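Local coordinates for protein GCN5 like acetylase + bromodomain (PDB 4LDF) that probably acetylates histone H3 as a GCN5-type acetyltransferase, this part being the bromodomain, a helical-bundle module of the kind that recognises acetyl-lysine, at residues Ser75-Arg86 and Ala99-Leu110. Residues are numbered along the deposited sequence; the frame is centred on the assembly and turned at random.
Sequences SSELKRMFDNCR and ANQLEAFIWPML
Arg86 reaches across to Glu103 and Asn100, tying helix 71-88 to the nearly antiparallel helix 93-110 of the bromodomain bundle. Arg86 NH2 makes the main salt bridge, 2.8 Å to Glu103 OE2, with OE2 lying in the guanidinium plane and the N-H pointing almost straight at it (163°). Arg86 NH2 also bonds Asp83 OD1, 3.1 Å away in its own helix, while NH1 gives only weak bonds, to Asn100 OD1 and again to Glu103 OE2. Arginine suits this place because its flat group can meet several acceptors at once. Asp83 receives Lys79 NZ on the syn lone pair of OD2, at 2.7 Å.

Beneath the network, Phe82 is sandwiched: Glu103 CB rests over one face, a CH-pi contact 4.0 Å from the ring centroid, and Met81 CE covers the other. Glu103, extended beyond CG, thus lends methylenes to the ring and its carboxylate to Arg86. Small Ala99 lets the ring come close, its CB 3.9 Å from Phe82 CD1. Branched Leu78 packs CD2 against Ile106 and Trp107 CZ3, and Ser75 OG hydrogen-bonds the backbone O of Ser72. The guanidinium, held between Asp83 and Glu103, probably offsets these acids' repulsion, so charge pairs border the partly exposed margin of an apolar seam.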
loop_
_atom_site.group_PDB
_atom_site.type_symbol
_atom_site.label_atom_id
_atom_site.label_comp_id
_atom_site.label_asym_id
_atom_site.label_seq_id
_atom_site.Cartn_x
_atom_site.Cartn_y
_atom_site.Cartn_z
ATOM N N SER A 75 -3.466 6.119 -5.789
ATOM C CA SER A 75 -4.017 4.853 -6.303
ATOM C C SER A 75 -3.021 4.073 -7.169
ATOM O O SER A 75 -2.999 2.845 -7.086
ATOM C CB SER A 75 -5.363 5.057 -6.996
ATOM O OG SER A 75 -5.296 6.024 -8.028
ATOM N N SER A 76 -2.135 4.781 -7.924
ATOM C CA SER A 76 -1.085 4.148 -8.737
ATOM C C SER A 76 -0.060 3.481 -7.826
ATOM O O SER A 76 0.352 2.354 -8.096
ATOM C CB SER A 76 -0.381 5.168 -9.625
ATOM O OG SER A 76 -1.320 5.917 -10.372
ATOM N N GLU A 77 0.349 4.188 -6.758
ATOM C CA GLU A 77 1.309 3.726 -5.768
ATOM C C GLU A 77 0.750 2.545 -4.975
ATOM O O GLU A 77 1.461 1.572 -4.762
ATOM C CB GLU A 77 1.681 4.861 -4.798
ATOM C CG GLU A 77 2.877 4.475 -3.938
ATOM C CD GLU A 77 3.620 5.605 -3.262
ATOM O OE1 GLU A 77 4.699 5.337 -2.682
ATOM O OE2 GLU A 77 3.138 6.758 -3.328
ATOM N N LEU A 78 -0.512 2.652 -4.506
ATOM C CA LEU A 78 -1.146 1.567 -3.764
ATOM C C LEU A 78 -1.267 0.330 -4.651
ATOM O O LEU A 78 -0.997 -0.772 -4.167
ATOM C CB LEU A 78 -2.520 1.977 -3.181
ATOM C CG LEU A 78 -3.283 0.880 -2.410
ATOM C CD1 LEU A 78 -2.522 0.441 -1.152
ATOM C CD2 LEU A 78 -4.692 1.332 -2.076
ATOM N N LYS A 79 -1.652 0.498 -5.940
ATOM C CA LYS A 79 -1.739 -0.640 -6.870
ATOM C C LYS A 79 -0.356 -1.264 -7.057
ATOM O O LYS A 79 -0.238 -2.488 -7.019
ATOM C CB LYS A 79 -2.327 -0.252 -8.240
ATOM C CG LYS A 79 -2.723 -1.488 -9.035
ATOM C CD LYS A 79 -2.939 -1.212 -10.493
ATOM C CE LYS A 79 -3.476 -2.444 -11.190
ATOM N NZ LYS A 79 -2.398 -3.422 -11.529
ATOM N N ARG A 80 0.678 -0.411 -7.257
ATOM C CA ARG A 80 2.087 -0.786 -7.391
ATOM C C ARG A 80 2.543 -1.598 -6.164
ATOM O O ARG A 80 3.260 -2.579 -6.334
ATOM C CB ARG A 80 2.969 0.473 -7.596
ATOM C CG ARG A 80 4.497 0.190 -7.557
ATOM C CD ARG A 80 5.367 1.179 -8.331
ATOM N NE ARG A 80 4.969 2.580 -8.157
ATOM C CZ ARG A 80 5.335 3.358 -7.143
ATOM N NH1 ARG A 80 4.933 4.619 -7.091
ATOM N NH2 ARG A 80 6.107 2.881 -6.173
ATOM N N MET A 81 2.087 -1.233 -4.934
ATOM C CA MET A 81 2.456 -2.034 -3.758
ATOM C C MET A 81 2.033 -3.519 -3.951
ATOM O O MET A 81 2.831 -4.424 -3.692
ATOM C CB MET A 81 1.829 -1.470 -2.475
ATOM C CG MET A 81 2.412 -2.099 -1.220
ATOM S SD MET A 81 1.575 -1.602 0.289
ATOM C CE MET A 81 -0.034 -2.488 0.085
ATOM N N PHE A 82 0.799 -3.748 -4.401
ATOM C CA PHE A 82 0.279 -5.115 -4.618
ATOM C C PHE A 82 0.923 -5.812 -5.834
ATOM O O PHE A 82 1.251 -7.006 -5.768
ATOM C CB PHE A 82 -1.247 -5.099 -4.695
ATOM C CG PHE A 82 -1.906 -4.690 -3.395
ATOM C CD1 PHE A 82 -1.762 -5.469 -2.246
ATOM C CD2 PHE A 82 -2.727 -3.568 -3.335
ATOM C CE1 PHE A 82 -2.377 -5.098 -1.045
ATOM C CE2 PHE A 82 -3.381 -3.225 -2.149
ATOM C CZ PHE A 82 -3.204 -3.993 -1.015
ATOM N N ASP A 83 1.178 -5.032 -6.901
ATOM C CA ASP A 83 1.824 -5.494 -8.120
ATOM C C ASP A 83 3.262 -5.953 -7.863
ATOM O O ASP A 83 3.634 -7.029 -8.336
ATOM C CB ASP A 83 1.753 -4.425 -9.231
ATOM C CG ASP A 83 0.396 -4.319 -9.918
ATOM O OD1 ASP A 83 -0.414 -5.273 -9.804
ATOM O OD2 ASP A 83 0.157 -3.307 -10.599
ATOM N N ASN A 84 4.035 -5.173 -7.080
ATOM C CA ASN A 84 5.423 -5.472 -6.663
ATOM C C ASN A 84 5.479 -6.800 -5.934
ATOM O O ASN A 84 6.329 -7.616 -6.261
ATOM C CB ASN A 84 5.992 -4.371 -5.741
ATOM C CG ASN A 84 6.392 -3.098 -6.437
ATOM O OD1 ASN A 84 6.453 -3.025 -7.661
ATOM N ND2 ASN A 84 6.711 -2.072 -5.663
ATOM N N CYS A 85 4.554 -7.021 -4.969
ATOM C CA CYS A 85 4.481 -8.249 -4.179
ATOM C C CYS A 85 4.330 -9.455 -5.080
ATOM O O CYS A 85 5.138 -10.399 -4.991
ATOM C CB CYS A 85 3.356 -8.184 -3.149
ATOM S SG CYS A 85 3.311 -9.605 -2.015
ATOM N N ARG A 86 3.315 -9.391 -5.991
ATOM C CA ARG A 86 2.968 -10.441 -6.955
ATOM C C ARG A 86 4.062 -10.662 -7.987
ATOM O O ARG A 86 4.280 -11.801 -8.376
ATOM C CB ARG A 86 1.591 -10.189 -7.592
ATOM C CG ARG A 86 0.411 -10.413 -6.597
ATOM C CD ARG A 86 -0.953 -10.316 -7.262
ATOM N NE ARG A 86 -1.194 -8.960 -7.760
ATOM C CZ ARG A 86 -2.048 -8.089 -7.233
ATOM N NH1 ARG A 86 -2.834 -8.444 -6.214
ATOM N NH2 ARG A 86 -2.144 -6.867 -7.733
ATOM N N ALA A 99 -1.929 -10.265 -1.023
ATOM C CA ALA A 99 -2.001 -9.146 -1.966
ATOM C C ALA A 99 -3.352 -9.042 -2.666
ATOM O O ALA A 99 -3.869 -7.931 -2.781
ATOM C CB ALA A 99 -0.883 -9.233 -2.997
ATOM N N ASN A 100 -3.905 -10.185 -3.150
ATOM C CA ASN A 100 -5.197 -10.303 -3.844
ATOM C C ASN A 100 -6.354 -10.022 -2.866
ATOM O O ASN A 100 -7.252 -9.233 -3.171
ATOM C CB ASN A 100 -5.337 -11.721 -4.479
ATOM C CG ASN A 100 -4.498 -11.935 -5.727
ATOM O OD1 ASN A 100 -3.952 -11.007 -6.298
ATOM N ND2 ASN A 100 -4.414 -13.155 -6.209
ATOM N N GLN A 101 -6.284 -10.632 -1.670
ATOM C CA GLN A 101 -7.255 -10.463 -0.593
ATOM C C GLN A 101 -7.321 -9.010 -0.140
ATOM O O GLN A 101 -8.411 -8.452 -0.095
ATOM C CB GLN A 101 -6.916 -11.385 0.595
ATOM C CG GLN A 101 -7.882 -11.213 1.771
ATOM C CD GLN A 101 -7.441 -11.920 3.014
ATOM O OE1 GLN A 101 -6.263 -11.928 3.369
ATOM N NE2 GLN A 101 -8.401 -12.470 3.740
ATOM N N LEU A 102 -6.155 -8.372 0.109
ATOM C CA LEU A 102 -6.121 -7.005 0.617
ATOM C C LEU A 102 -6.514 -5.967 -0.400
ATOM O O LEU A 102 -7.104 -4.974 -0.019
ATOM C CB LEU A 102 -4.783 -6.652 1.279
ATOM C CG LEU A 102 -4.255 -7.572 2.385
ATOM C CD1 LEU A 102 -2.781 -7.444 2.512
ATOM C CD2 LEU A 102 -4.888 -7.280 3.691
ATOM N N GLU A 103 -6.165 -6.171 -1.682
ATOM C CA GLU A 103 -6.523 -5.227 -2.745
ATOM C C GLU A 103 -8.035 -5.199 -2.914
ATOM O O GLU A 103 -8.616 -4.117 -2.951
ATOM C CB GLU A 103 -5.813 -5.590 -4.059
ATOM C CG GLU A 103 -5.885 -4.488 -5.099
ATOM C CD GLU A 103 -5.231 -4.820 -6.423
ATOM O OE1 GLU A 103 -5.823 -4.505 -7.478
ATOM O OE2 GLU A 103 -4.169 -5.474 -6.406
ATOM N N ALA A 104 -8.678 -6.388 -2.925
ATOM C CA ALA A 104 -10.129 -6.531 -3.026
ATOM C C ALA A 104 -10.799 -5.934 -1.793
ATOM O O ALA A 104 -11.838 -5.294 -1.921
ATOM C CB ALA A 104 -10.505 -8.004 -3.159
ATOM N N PHE A 105 -10.193 -6.118 -0.603
ATOM C CA PHE A 105 -10.720 -5.593 0.664
ATOM C C PHE A 105 -10.718 -4.049 0.693
ATOM O O PHE A 105 -11.711 -3.459 1.119
ATOM C CB PHE A 105 -9.915 -6.168 1.857
ATOM C CG PHE A 105 -10.012 -5.415 3.165
ATOM C CD1 PHE A 105 -11.080 -5.627 4.031
ATOM C CD2 PHE A 105 -9.013 -4.519 3.551
ATOM C CE1 PHE A 105 -11.171 -4.925 5.241
ATOM C CE2 PHE A 105 -9.089 -3.844 4.772
ATOM C CZ PHE A 105 -10.177 -4.033 5.600
ATOM N N ILE A 106 -9.610 -3.413 0.247
ATOM C CA ILE A 106 -9.424 -1.948 0.291
ATOM C C ILE A 106 -9.969 -1.121 -0.889
ATOM O O ILE A 106 -10.212 0.082 -0.717
ATOM C CB ILE A 106 -7.962 -1.556 0.675
ATOM C CG1 ILE A 106 -7.884 -0.206 1.446
ATOM C CG2 ILE A 106 -7.036 -1.564 -0.544
ATOM C CD1 ILE A 106 -8.580 -0.167 2.847
ATOM N N TRP A 107 -10.146 -1.749 -2.070
ATOM C CA TRP A 107 -10.660 -1.077 -3.279
ATOM C C TRP A 107 -12.004 -0.354 -3.060
ATOM O O TRP A 107 -12.101 0.789 -3.514
ATOM C CB TRP A 107 -10.630 -1.973 -4.534
ATOM C CG TRP A 107 -9.780 -1.412 -5.646
ATOM C CD1 TRP A 107 -10.193 -1.074 -6.906
ATOM C CD2 TRP A 107 -8.366 -1.139 -5.602
ATOM N NE1 TRP A 107 -9.141 -0.563 -7.628
ATOM C CE2 TRP A 107 -8.003 -0.610 -6.861
ATOM C CE3 TRP A 107 -7.379 -1.239 -4.596
ATOM C CZ2 TRP A 107 -6.693 -0.180 -7.144
ATOM C CZ3 TRP A 107 -6.078 -0.872 -4.899
ATOM C CH2 TRP A 107 -5.747 -0.345 -6.159
ATOM N N PRO A 108 -13.011 -0.921 -2.332
ATOM C CA PRO A 108 -14.241 -0.149 -2.055
ATOM C C PRO A 108 -13.965 1.193 -1.350
ATOM O O PRO A 108 -14.571 2.193 -1.726
ATOM C CB PRO A 108 -15.041 -1.073 -1.127
ATOM C CG PRO A 108 -14.582 -2.429 -1.449
ATOM C CD PRO A 108 -13.113 -2.279 -1.751
ATOM N N MET A 109 -13.069 1.213 -0.336
ATOM C CA MET A 109 -12.726 2.443 0.407
ATOM C C MET A 109 -12.017 3.451 -0.507
ATOM O O MET A 109 -12.229 4.644 -0.358
ATOM C CB MET A 109 -11.842 2.120 1.634
ATOM C CG MET A 109 -11.594 3.312 2.550
ATOM S SD MET A 109 -10.841 2.838 4.114
ATOM C CE MET A 109 -11.159 4.312 5.050
ATOM N N LEU A 110 -11.191 2.976 -1.453
ATOM C CA LEU A 110 -10.455 3.834 -2.400
ATOM C C LEU A 110 -11.403 4.674 -3.278
ATOM O O LEU A 110 -11.063 5.796 -3.617
ATOM C CB LEU A 110 -9.503 2.968 -3.268
ATOM C CG LEU A 110 -8.496 3.660 -4.187
ATOM C CD1 LEU A 110 -7.482 4.480 -3.401
ATOM C CD2 LEU A 110 -7.756 2.646 -5.021
#